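PDB 3EF8: putative Scyalone Dehydratase from Novosphingobium aromaticivorans DSM 12444, which is of unknown function but, as a SnoaL-like member of the NTF2 superfamily, is probably a lyase related to scytalone dehydratase. Local coordinates for residues T85-S91 with Y112-K118. Numbering follows the deposited sequence.
Sequences TEANVRS and YFDTVVK
Successive residues of an extended strand send their side chains to opposite faces of a sheet, so that paired residues meet on the same face; the hairpin of strands 86-99 and 106-119 in this NTF2-like fold is an example. Extended residues 86-91 run at 160° to 112-118, axes 4.6 Å apart, pairing Glu86 with Val117 through Ser91 with Tyr112. Ala87-Val116, Val89-Asp114 and Ser91-Tyr112 are hydrogen-bonded pairs, with N-to-O distances of 2.8-3.0 Å in both directions; Lys118 N to Thr85 O (2.9 Å) adds a further bond. On the face of Glu86, Asn88 and Arg90, m-rotamer Thr115 donates OG1 to Asn88 OD1 (3.0 Å). Arg90, t at chi1 and chi2, lays CG over the Phe113 ring (m, chi2 76°), a CH-pi contact 3.9 Å from CG to centroid. On the other face, Val89 (t) and Val116 (m) bring their CG2 atoms within 4.1 Å. There Ser91 (p) donates OG to a water (2.7 Å), which donates to Tyr112 O (2.9 Å) and Asp114 OD2 (2.7 Å). Asp114 also salt-bridges Arg128, and Arg90 Asp19 of the second subunit. Helix 3-25 packs on the Val89 face through Met16 and Met17, while strands 67-81 and 122-136 flank the hairpin.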
ATOM      1  N   THR A  85     -12.890 -10.262 -19.809  1.00  9.50           N
ATOM      2  CA  THR A  85     -12.301  -9.071 -20.438  1.00 11.66           C
ATOM      3  C   THR A  85     -12.886  -7.770 -19.950  1.00 10.75           C
ATOM      4  O   THR A  85     -12.649  -6.732 -20.518  1.00 12.78           O
ATOM      5  CB  THR A  85     -12.412  -9.106 -21.983  1.00 14.02           C
ATOM      6  OG1 THR A  85     -13.812  -9.079 -22.333  1.00 15.77           O
ATOM      7  CG2 THR A  85     -11.692 -10.323 -22.562  1.00 14.92           C
ATOM      8  N   GLU A  86     -13.548  -7.824 -18.795  1.00  9.72           N
ATOM      9  CA  GLU A  86     -14.163  -6.639 -18.186  1.00 11.28           C
ATOM     10  C   GLU A  86     -14.264  -6.803 -16.693  1.00 11.72           C
ATOM     11  O   GLU A  86     -14.798  -7.787 -16.196  1.00 12.84           O
ATOM     12  CB  GLU A  86     -15.577  -6.365 -18.724  1.00 12.69           C
ATOM     13  CG  GLU A  86     -16.257  -5.120 -18.156  1.00 12.34           C
ATOM     14  CD  GLU A  86     -17.713  -4.920 -18.577  1.00 16.72           C
ATOM     15  OE1 GLU A  86     -18.170  -5.614 -19.510  1.00 16.24           O
ATOM     16  OE2 GLU A  86     -18.376  -4.030 -18.030  1.00 21.15           O
ATOM     17  N   ALA A  87     -13.703  -5.845 -15.957  1.00 10.52           N
ATOM     18  CA  ALA A  87     -13.756  -5.908 -14.520  1.00 11.39           C
ATOM     19  C   ALA A  87     -14.010  -4.532 -13.951  1.00 10.38           C
ATOM     20  O   ALA A  87     -13.589  -3.511 -14.504  1.00  9.88           O
ATOM     21  CB  ALA A  87     -12.450  -6.491 -13.951  1.00 10.24           C
ATOM     22  N   ASN A  88     -14.633  -4.546 -12.784  1.00 10.05           N
ATOM     23  CA  ASN A  88     -14.895  -3.369 -11.970  1.00  9.08           C
ATOM     24  C   ASN A  88     -13.924  -3.448 -10.784  1.00 10.33           C
ATOM     25  O   ASN A  88     -13.726  -4.489 -10.166  1.00 10.61           O
ATOM     26  CB  ASN A  88     -16.325  -3.389 -11.472  1.00 11.88           C
ATOM     27  CG  ASN A  88     -17.323  -3.267 -12.586  1.00 12.58           C
ATOM     28  OD1 ASN A  88     -17.040  -2.637 -13.588  1.00 15.47           O
ATOM     29  ND2 ASN A  88     -18.528  -3.858 -12.396  1.00 15.59           N
ATOM     30  N   VAL A  89     -13.274  -2.322 -10.520  1.00  8.16           N
ATOM     31  CA  VAL A  89     -12.230  -2.278  -9.494  1.00  8.69           C
ATOM     32  C   VAL A  89     -12.466  -1.129  -8.524  1.00  8.28           C
ATOM     33  O   VAL A  89     -12.828  -0.011  -8.917  1.00  8.34           O
ATOM     34  CB  VAL A  89     -10.871  -2.039 -10.152  1.00  8.56           C
ATOM     35  CG1 VAL A  89      -9.672  -2.241  -9.146  1.00  8.93           C
ATOM     36  CG2 VAL A  89     -10.700  -3.000 -11.375  1.00  8.67           C
ATOM     37  N   ARG A  90     -12.262  -1.387  -7.248  1.00  7.70           N
ATOM     38  CA  ARG A  90     -12.279  -0.360  -6.213  1.00  7.37           C
ATOM     39  C   ARG A  90     -10.928  -0.391  -5.558  1.00  8.29           C
ATOM     40  O   ARG A  90     -10.378  -1.462  -5.270  1.00  9.15           O
ATOM     41  CB  ARG A  90     -13.336  -0.621  -5.145  1.00  6.94           C
ATOM     42  CG  ARG A  90     -13.434   0.471  -4.087  1.00  9.34           C
ATOM     43  CD  ARG A  90     -14.356   0.063  -2.948  1.00 10.99           C
ATOM     44  NE  ARG A  90     -13.741  -0.964  -2.133  1.00 10.38           N
ATOM     45  CZ  ARG A  90     -14.397  -1.937  -1.541  1.00 12.37           C
ATOM     46  NH1 ARG A  90     -15.703  -2.082  -1.714  1.00 13.64           N
ATOM     47  NH2 ARG A  90     -13.734  -2.764  -0.778  1.00 12.96           N
ATOM     48  N   SER A  91     -10.324   0.777  -5.356  1.00  7.05           N
ATOM     49  CA  SER A  91      -9.012   0.831  -4.714  1.00  6.78           C
ATOM     50  C   SER A  91      -8.814   2.136  -3.972  1.00  7.02           C
ATOM     51  O   SER A  91      -9.629   3.053  -4.057  1.00  7.37           O
ATOM     52  CB  SER A  91      -7.889   0.671  -5.714  1.00  7.68           C
ATOM     53  OG  SER A  91      -7.879   1.744  -6.662  1.00  7.94           O
ATOM     54  N   TYR A 112     -10.480   5.017  -5.985  1.00  7.27           N
ATOM     55  CA  TYR A 112     -10.797   4.895  -7.382  1.00  7.86           C
ATOM     56  C   TYR A 112     -11.827   3.832  -7.624  1.00  8.75           C
ATOM     57  O   TYR A 112     -11.661   2.714  -7.176  1.00  7.47           O
ATOM     58  CB  TYR A 112      -9.550   4.559  -8.207  1.00  9.36           C
ATOM     59  CG  TYR A 112      -8.764   5.725  -8.696  1.00 13.16           C
ATOM     60  CD1 TYR A 112      -9.305   6.550  -9.651  1.00 15.96           C
ATOM     61  CD2 TYR A 112      -7.509   5.970  -8.245  1.00 14.92           C
ATOM     62  CE1 TYR A 112      -8.637   7.606 -10.169  1.00 15.62           C
ATOM     63  CE2 TYR A 112      -6.773   7.085  -8.786  1.00 14.12           C
ATOM     64  CZ  TYR A 112      -7.370   7.855  -9.738  1.00 13.19           C
ATOM     65  OH  TYR A 112      -6.721   8.984 -10.280  1.00 16.19           O
ATOM     66  N   PHE A 113     -12.839   4.195  -8.407  1.00  8.15           N
ATOM     67  CA  PHE A 113     -13.855   3.268  -8.882  1.00  9.43           C
ATOM     68  C   PHE A 113     -13.657   3.191 -10.384  1.00  9.48           C
ATOM     69  O   PHE A 113     -13.983   4.125 -11.107  1.00 10.17           O
ATOM     70  CB  PHE A 113     -15.261   3.700  -8.480  1.00  9.37           C
ATOM     71  CG  PHE A 113     -15.565   3.446  -7.041  1.00  9.59           C
ATOM     72  CD1 PHE A 113     -15.040   4.256  -6.057  1.00 11.36           C
ATOM     73  CD2 PHE A 113     -16.300   2.348  -6.658  1.00 11.24           C
ATOM     74  CE1 PHE A 113     -15.257   3.970  -4.724  1.00 10.19           C
ATOM     75  CE2 PHE A 113     -16.526   2.104  -5.315  1.00 12.78           C
ATOM     76  CZ  PHE A 113     -16.014   2.924  -4.371  1.00 12.34           C
ATOM     77  N   ASP A 114     -13.127   2.082 -10.856  1.00  8.11           N
ATOM     78  CA  ASP A 114     -12.728   1.902 -12.221  1.00  8.90           C
ATOM     79  C   ASP A 114     -13.454   0.753 -12.902  1.00 10.83           C
ATOM     80  O   ASP A 114     -13.890  -0.201 -12.251  1.00 10.02           O
ATOM     81  CB  ASP A 114     -11.212   1.574 -12.270  1.00  7.92           C
ATOM     82  CG  ASP A 114     -10.312   2.660 -11.657  1.00  7.94           C
ATOM     83  OD1 ASP A 114     -10.602   3.873 -11.836  1.00  9.56           O
ATOM     84  OD2 ASP A 114      -9.286   2.247 -11.036  1.00 10.53           O
ATOM     85  N   THR A 115     -13.617   0.875 -14.216  1.00 10.80           N
ATOM     86  CA  THR A 115     -13.900  -0.263 -15.078  1.00 10.72           C
ATOM     87  C   THR A 115     -12.772  -0.371 -16.078  1.00  8.92           C
ATOM     88  O   THR A 115     -12.413   0.633 -16.754  1.00 10.18           O
ATOM     89  CB  THR A 115     -15.254  -0.099 -15.816  1.00 12.50           C
ATOM     90  OG1 THR A 115     -16.302  -0.031 -14.838  1.00 14.29           O
ATOM     91  CG2 THR A 115     -15.506  -1.280 -16.816  1.00 15.75           C
ATOM     92  N   VAL A 116     -12.192  -1.556 -16.107  1.00  9.09           N
ATOM     93  CA  VAL A 116     -11.112  -1.927 -16.983  1.00 10.83           C
ATOM     94  C   VAL A 116     -11.599  -2.997 -17.981  1.00 11.29           C
ATOM     95  O   VAL A 116     -12.473  -3.820 -17.690  1.00 10.79           O
ATOM     96  CB  VAL A 116      -9.859  -2.382 -16.175  1.00 10.26           C
ATOM     97  CG1 VAL A 116      -9.361  -1.204 -15.315  1.00 11.90           C
ATOM     98  CG2 VAL A 116     -10.144  -3.599 -15.346  1.00  9.47           C
ATOM     99  N   VAL A 117     -11.046  -2.928 -19.183  1.00 12.24           N
ATOM    100  CA  VAL A 117     -11.368  -3.873 -20.251  1.00 11.03           C
ATOM    101  C   VAL A 117     -10.100  -4.381 -20.862  1.00 12.79           C
ATOM    102  O   VAL A 117      -9.119  -3.675 -20.934  1.00 11.59           O
ATOM    103  CB  VAL A 117     -12.280  -3.207 -21.330  1.00 11.18           C
ATOM    104  CG1 VAL A 117     -13.652  -2.880 -20.733  1.00 10.73           C
ATOM    105  CG2 VAL A 117     -11.593  -1.949 -21.912  1.00 12.83           C
ATOM    106  N   LYS A 118     -10.131  -5.623 -21.329  1.00 10.63           N
ATOM    107  CA  LYS A 118      -8.971  -6.239 -21.935  1.00 10.74           C
ATOM    108  C   LYS A 118      -9.099  -6.237 -23.440  1.00 13.90           C
ATOM    109  O   LYS A 118     -10.053  -6.777 -24.002  1.00 15.94           O
ATOM    110  CB  LYS A 118      -8.752  -7.645 -21.427  1.00 10.77           C
ATOM    111  CG  LYS A 118      -7.355  -8.144 -21.591  1.00 11.92           C
ATOM    112  CD  LYS A 118      -7.219  -9.620 -21.259  1.00 14.82           C
ATOM    113  CE  LYS A 118      -5.768 -10.096 -21.408  1.00 15.43           C
ATOM    114  NZ  LYS A 118      -5.586 -11.570 -21.235  1.00 16.01           N
TER
HETATM  115  O   HOH W   1      -9.655   1.093  -8.584  1.00  7.96           O